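Putative esterase/lipase/thioesterase (Silicibacter sp., PDB 2PBL) probably hydrolyses ester or thioester bonds as a member of the alpha/beta hydrolase fold family, its natural substrate not established. Local coordinates at residues 38-43 with 55-60. Residues are numbered along the deposited sequence; the frame is centred on the assembly and turned at random.
Sequences RARLNL and LFLPEG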
ATOM      1  N   ARG A  38     -19.021   7.534  11.072  1.00 27.05           N
ATOM      2  CA  ARG A  38     -17.900   6.612  11.303  1.00 25.58           C
ATOM      3  C   ARG A  38     -16.807   6.790  10.246  1.00 23.51           C
ATOM      4  O   ARG A  38     -15.757   6.169  10.329  1.00 23.51           O
ATOM      5  CB  ARG A  38     -18.356   5.171  11.397  1.00 21.81           C
ATOM      6  CG  ARG A  38     -19.061   4.947  12.738  1.00 23.52           C
ATOM      7  CD  ARG A  38     -19.248   3.487  13.119  1.00 24.12           C
ATOM      8  NE  ARG A  38     -20.126   2.740  12.195  1.00 20.16           N
ATOM      9  CZ  ARG A  38     -19.763   1.777  11.350  1.00 29.07           C
ATOM     10  NH1 ARG A  38     -18.508   1.397  11.205  1.00 19.24           N
ATOM     11  NH2 ARG A  38     -20.687   1.203  10.594  1.00 31.88           N
ATOM     12  N   ALA A  39     -17.087   7.603   9.231  1.00 22.16           N
ATOM     13  CA  ALA A  39     -16.095   7.994   8.254  1.00 20.92           C
ATOM     14  C   ALA A  39     -15.552   9.365   8.642  1.00 23.55           C
ATOM     15  O   ALA A  39     -16.266  10.365   8.549  1.00 24.04           O
ATOM     16  CB  ALA A  39     -16.706   8.046   6.882  1.00 23.07           C
ATOM     17  N   ARG A  40     -14.321   9.410   9.137  1.00 21.97           N
ATOM     18  CA  ARG A  40     -13.619  10.670   9.443  1.00 23.45           C
ATOM     19  C   ARG A  40     -12.722  11.042   8.231  1.00 20.82           C
ATOM     20  O   ARG A  40     -11.574  10.614   8.124  1.00 19.67           O
ATOM     21  CB  ARG A  40     -12.802  10.514  10.705  1.00 20.10           C
ATOM     22  CG  ARG A  40     -13.627  10.264  11.947  1.00 30.99           C
ATOM     23  CD  ARG A  40     -12.722  10.099  13.207  1.00 30.78           C
ATOM     24  NE  ARG A  40     -11.855  11.264  13.454  1.00 36.58           N
ATOM     25  CZ  ARG A  40     -10.887  11.311  14.371  1.00 33.23           C
ATOM     26  NH1 ARG A  40     -10.639  10.262  15.156  1.00 39.72           N
ATOM     27  NH2 ARG A  40     -10.166  12.416  14.508  1.00 37.00           N
ATOM     28  N   LEU A  41     -13.249  11.833   7.311  1.00 17.75           N
ATOM     29  CA  LEU A  41     -12.537  12.084   6.072  1.00 19.73           C
ATOM     30  C   LEU A  41     -11.541  13.229   6.143  1.00 19.84           C
ATOM     31  O   LEU A  41     -11.689  14.132   6.957  1.00 21.67           O
ATOM     32  CB  LEU A  41     -13.539  12.365   4.956  1.00 19.66           C
ATOM     33  CG  LEU A  41     -14.616  11.301   4.734  1.00 21.20           C
ATOM     34  CD1 LEU A  41     -15.533  11.735   3.616  1.00 23.91           C
ATOM     35  CD2 LEU A  41     -14.018   9.965   4.408  1.00 21.20           C
ATOM     36  N   ASN A  42     -10.516  13.182   5.297  1.00 18.82           N
ATOM     37  CA  ASN A  42      -9.592  14.305   5.189  1.00 19.05           C
ATOM     38  C   ASN A  42      -8.955  14.833   6.459  1.00 20.58           C
ATOM     39  O   ASN A  42      -8.804  16.052   6.664  1.00 20.78           O
ATOM     40  CB  ASN A  42     -10.277  15.429   4.394  1.00 20.13           C
ATOM     41  CG  ASN A  42     -10.572  14.993   3.008  1.00 26.91           C
ATOM     42  OD1 ASN A  42      -9.651  14.681   2.244  1.00 25.69           O
ATOM     43  ND2 ASN A  42     -11.852  14.894   2.670  1.00 19.73           N
ATOM     44  N   LEU A  43      -8.543  13.910   7.305  1.00 19.41           N
ATOM     45  CA  LEU A  43      -7.797  14.271   8.475  1.00 19.29           C
ATOM     46  C   LEU A  43      -6.397  14.624   7.971  1.00 20.35           C
ATOM     47  O   LEU A  43      -5.900  13.987   7.066  1.00 21.74           O
ATOM     48  CB  LEU A  43      -7.761  13.119   9.454  1.00 16.41           C
ATOM     49  CG  LEU A  43      -9.072  12.662  10.101  1.00 19.57           C
ATOM     50  CD1 LEU A  43      -8.803  11.573  11.154  1.00 17.74           C
ATOM     51  CD2 LEU A  43      -9.850  13.832  10.719  1.00 23.02           C
ATOM     52  N   LEU A  55     -10.079   8.109   7.890  1.00 14.57           N
ATOM     53  CA  LEU A  55     -10.137   7.188   9.004  1.00 16.15           C
ATOM     54  C   LEU A  55     -11.562   6.653   9.146  1.00 15.91           C
ATOM     55  O   LEU A  55     -12.521   7.406   9.411  1.00 17.12           O
ATOM     56  CB  LEU A  55      -9.674   7.852  10.283  1.00 15.52           C
ATOM     57  CG  LEU A  55      -9.547   6.980  11.515  1.00 19.13           C
ATOM     58  CD1 LEU A  55      -8.547   5.816  11.314  1.00 17.52           C
ATOM     59  CD2 LEU A  55      -9.083   7.856  12.666  1.00 22.69           C
ATOM     60  N   PHE A  56     -11.672   5.355   8.925  1.00 14.92           N
ATOM     61  CA  PHE A  56     -12.927   4.634   9.018  1.00 14.30           C
ATOM     62  C   PHE A  56     -12.956   3.852  10.321  1.00 16.32           C
ATOM     63  O   PHE A  56     -12.107   2.993  10.571  1.00 17.78           O
ATOM     64  CB  PHE A  56     -13.149   3.730   7.797  1.00 12.07           C
ATOM     65  CG  PHE A  56     -13.034   4.478   6.502  1.00 15.54           C
ATOM     66  CD1 PHE A  56     -13.977   5.436   6.168  1.00 13.32           C
ATOM     67  CD2 PHE A  56     -11.947   4.294   5.662  1.00 12.86           C
ATOM     68  CE1 PHE A  56     -13.840   6.179   5.025  1.00 17.60           C
ATOM     69  CE2 PHE A  56     -11.815   5.051   4.508  1.00 13.50           C
ATOM     70  CZ  PHE A  56     -12.764   5.969   4.195  1.00 18.85           C
ATOM     71  N   LEU A  57     -13.986   4.119  11.120  1.00 16.64           N
ATOM     72  CA  LEU A  57     -14.121   3.528  12.450  1.00 17.70           C
ATOM     73  C   LEU A  57     -15.113   2.408  12.432  1.00 19.51           C
ATOM     74  O   LEU A  57     -16.147   2.542  11.746  1.00 17.48           O
ATOM     75  CB  LEU A  57     -14.641   4.577  13.424  1.00 17.00           C
ATOM     76  CG  LEU A  57     -13.772   5.826  13.506  1.00 21.18           C
ATOM     77  CD1 LEU A  57     -14.416   6.886  14.320  1.00 32.64           C
ATOM     78  CD2 LEU A  57     -12.385   5.516  14.042  1.00 22.46           C
ATOM     79  N   PRO A  58     -14.831   1.318  13.196  1.00 17.77           N
ATOM     80  CA  PRO A  58     -15.762   0.219  13.326  1.00 19.03           C
ATOM     81  C   PRO A  58     -16.835   0.643  14.299  1.00 19.72           C
ATOM     82  O   PRO A  58     -16.750   1.714  14.890  1.00 17.41           O
ATOM     83  CB  PRO A  58     -14.907  -0.908  13.947  1.00 18.05           C
ATOM     84  CG  PRO A  58     -13.915  -0.211  14.760  1.00 19.42           C
ATOM     85  CD  PRO A  58     -13.643   1.111  14.053  1.00 18.01           C
ATOM     86  N   GLU A  59     -17.836  -0.201  14.482  1.00 22.41           N
ATOM     87  CA  GLU A  59     -18.892   0.153  15.411  1.00 24.52           C
ATOM     88  C   GLU A  59     -18.473   0.124  16.871  1.00 26.20           C
ATOM     89  O   GLU A  59     -18.850   1.011  17.624  1.00 29.01           O
ATOM     90  CB  GLU A  59     -20.109  -0.728  15.198  1.00 22.43           C
ATOM     91  CG  GLU A  59     -20.894  -0.349  13.986  1.00 20.86           C
ATOM     92  CD  GLU A  59     -22.235  -1.029  13.998  1.00 19.29           C
ATOM     93  OE1 GLU A  59     -22.313  -2.205  13.626  1.00 17.97           O
ATOM     94  OE2 GLU A  59     -23.188  -0.355  14.390  1.00 25.01           O
ATOM     95  N   GLY A  60     -17.735  -0.883  17.308  1.00 25.71           N
ATOM     96  CA  GLY A  60     -17.310  -0.882  18.721  1.00 25.94           C
ATOM     97  C   GLY A  60     -15.955  -0.213  18.919  1.00 25.27           C
ATOM     98  O   GLY A  60     -15.469   0.517  18.057  1.00 26.78           O
TER
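In R38 the chain bends at chi3 (-64°), bringing NE to within contact of E59 CG, and the guanidinium beyond it lies beside the backbone that follows L57. There NH1 donates to L57 O at 2.7 Å, meeting a lone pair in the carbonyl plane, with the oxygen tilted only 16° from the guanidinium plane. E59 CG sits over the centre of one guanidinium face, 3.6 Å from R38 CZ, while the E59 carboxylate stays too far off to pair with it. The backbone of R38 bonds to L57 too, through L57 N to R38 O, so both polar atoms of the L57 main chain are held by one residue. With an alanine in place of R38, L57 O would probably lose its side-chain donor and E59 CG the flat group it packs on.

Further along, R40 and L55 form an antiparallel hydrogen-bonded pair, R40 N to L55 O (2.7 Å) and L55 N to R40 O (2.9 Å). This is the hairpin of strands 39-44 and 52-56, which begins the mixed central sheet of the alpha/beta hydrolase fold; 39-44 is its outermost strand at this end.

On one face of the hairpin, A39 CB touches the edge of the F56 ring, 3.8 Å from CD1, and L41 CD2 reaches CE1 obliquely; F31 of helix 20-35 packs edge-to-face with that ring. On the other face, R40 and L55 run side by side, L43 CD1 packs on L55 CB (3.9 Å) and lies above the R40 guanidinium plane, offset toward its rim, and R40 NH1 forms a salt bridge with E126.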